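Uncharacterized protein (Bacteroides fragilis, PDB 3EUR) is of unknown function but has a thioredoxin-like domain, which suggests a possible, still unproven, part in thiol-disulfide chemistry. Local coordinates at residues A[72-75]-A[76-80]. Numbering follows the deposited sequence. Where two conformers were deposited one is given.
Sequences SIYP and DEELD
The turn that carries strand 68-74 into helix 79-85, the first connection of a beta-alpha-beta unit, is spanned here by one side chain, that of Tyr74, which reaches along the following loop, past Asp76, to Glu78. CG stands anti to the backbone N (chi1 175°), carrying the ring out along the loop until its hydroxyl meets Glu78. The backbone of Asp76 lies across one face: its N sits 3.9 Å above the ring plane, over the centre, and its O comes to 3.2 Å from Tyr74 CE2. The side chain of Asp76 crosses the tyrosine at about a right angle, its CB 3.5 Å from Tyr74 OH and its carboxylate plane nearly perpendicular to the ring. Glu78 N, lying near the ring plane, donates a hydrogen bond to Tyr74 OH, 2.8 Å long and bent at the hydrogen (140°). Glu78 CB also closes to 3.2 Å from Tyr74 OH, while its carboxylate lies farther off. The bond thus ties the phenol to the N-cap residue, itself the centre of an inverse gamma turn, within which Leu79 N makes a weak bond of 2.9 Å to Glu77 O. The carboxylate of Asp76 is held from outside the turn, OD1 by a salt bridge to Lys104, shared with Glu77, and OD2 by a hydrogen bond from Asn40 ND2. Trp82 of helix 79-85 meets the tyrosine ring with its plane at only about 20°, and Tyr97 of strand 94-97 and Pro41 also touch the tyrosine. The example illustrates how an aromatic at the end of a strand can bridge to the helix N-cap in the beta-alpha-beta unit of a thioredoxin-like fold.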
loop_
_atom_site.group_PDB
_atom_site.type_symbol
_atom_site.label_atom_id
_atom_site.label_comp_id
_atom_site.label_asym_id
_atom_site.label_seq_id
_atom_site.Cartn_x
_atom_site.Cartn_y
_atom_site.Cartn_z
ATOM N N SER A 72 -1.689 -2.150 2.538
ATOM C CA SER A 72 -2.333 -2.526 1.300
ATOM C C SER A 72 -3.727 -1.937 1.238
ATOM O O SER A 72 -4.497 -2.009 2.219
ATOM C CB SER A 72 -2.424 -4.024 1.171
ATOM O OG SER A 72 -3.495 -4.461 0.332
ATOM N N ILE A 73 -4.090 -1.361 0.110
ATOM C CA ILE A 73 -5.394 -0.731 -0.059
ATOM C C ILE A 73 -6.036 -1.170 -1.354
ATOM O O ILE A 73 -5.442 -1.021 -2.440
ATOM C CB ILE A 73 -5.317 0.811 0.030
ATOM C CG1 ILE A 73 -6.702 1.460 -0.055
ATOM C CG2 ILE A 73 -4.437 1.474 -0.988
ATOM C CD1 ILE A 73 -7.668 1.072 1.105
ATOM N N TYR A 74 -7.251 -1.673 -1.236
ATOM C CA TYR A 74 -8.080 -2.046 -2.360
ATOM C C TYR A 74 -9.072 -0.954 -2.644
ATOM O O TYR A 74 -9.902 -0.631 -1.785
ATOM C CB TYR A 74 -8.810 -3.334 -2.007
ATOM C CG TYR A 74 -9.805 -3.787 -3.053
ATOM C CD1 TYR A 74 -9.406 -4.190 -4.284
ATOM C CD2 TYR A 74 -11.128 -3.916 -2.770
ATOM C CE1 TYR A 74 -10.318 -4.608 -5.231
ATOM C CE2 TYR A 74 -12.056 -4.317 -3.738
ATOM C CZ TYR A 74 -11.635 -4.686 -4.947
ATOM O OH TYR A 74 -12.539 -5.104 -5.903
ATOM N N PRO A 75 -9.028 -0.343 -3.859
ATOM C CA PRO A 75 -9.856 0.851 -4.112
ATOM C C PRO A 75 -11.119 0.586 -4.919
ATOM O O PRO A 75 -11.827 1.523 -5.262
ATOM C CB PRO A 75 -8.928 1.710 -4.937
ATOM C CG PRO A 75 -8.197 0.706 -5.775
ATOM C CD PRO A 75 -7.934 -0.443 -4.862
ATOM N N ASP A 76 -11.343 -0.644 -5.289
ATOM C CA ASP A 76 -12.459 -1.014 -6.198
ATOM C C ASP A 76 -13.642 -1.661 -5.459
ATOM O O ASP A 76 -13.715 -1.623 -4.240
ATOM C CB ASP A 76 -11.944 -1.910 -7.308
ATOM C CG ASP A 76 -10.947 -1.209 -8.227
ATOM O OD1 ASP A 76 -11.106 0.002 -8.444
ATOM O OD2 ASP A 76 -9.986 -1.891 -8.661
ATOM N N GLU A 77 -14.611 -2.221 -6.198
ATOM C CA GLU A 77 -15.976 -2.574 -5.670
ATOM C C GLU A 77 -16.183 -3.997 -5.225
ATOM O O GLU A 77 -17.222 -4.310 -4.598
ATOM C CB GLU A 77 -17.049 -2.313 -6.761
ATOM C CG GLU A 77 -17.144 -0.866 -7.156
ATOM C CD GLU A 77 -16.093 -0.463 -8.165
ATOM O OE1 GLU A 77 -15.303 -1.339 -8.611
ATOM O OE2 GLU A 77 -16.038 0.736 -8.502
ATOM N N GLU A 78 -15.272 -4.908 -5.544
ATOM C CA GLU A 78 -15.524 -6.334 -5.343
ATOM C C GLU A 78 -15.075 -6.785 -3.989
ATOM O O GLU A 78 -14.114 -7.574 -3.850
ATOM C CB GLU A 78 -14.861 -7.173 -6.441
ATOM C CG GLU A 78 -15.318 -6.804 -7.787
ATOM C CD GLU A 78 -16.808 -7.016 -7.909
ATOM O OE1 GLU A 78 -17.280 -8.111 -7.518
ATOM O OE2 GLU A 78 -17.497 -6.074 -8.325
ATOM N N LEU A 79 -15.812 -6.337 -2.986
ATOM C CA LEU A 79 -15.443 -6.626 -1.617
ATOM C C LEU A 79 -15.403 -8.126 -1.363
ATOM O O LEU A 79 -14.541 -8.619 -0.679
ATOM C CB LEU A 79 -16.345 -5.882 -0.628
ATOM C CG LEU A 79 -15.989 -6.122 0.849
ATOM C CD1 LEU A 79 -14.554 -5.702 1.158
ATOM C CD2 LEU A 79 -16.955 -5.420 1.789
ATOM N N ASP A 80 -16.374 -8.873 -1.893
ATOM C CA ASP A 80 -16.376 -10.307 -1.643
ATOM C C ASP A 80 -15.101 -11.010 -2.179
ATOM O O ASP A 80 -14.556 -11.914 -1.555
ATOM C CB ASP A 80 -17.696 -10.930 -2.172
ATOM C CG ASP A 80 -18.894 -10.608 -1.260
ATOM O OD1 ASP A 80 -18.696 -9.925 -0.238
ATOM O OD2 ASP A 80 -20.034 -11.072 -1.511
#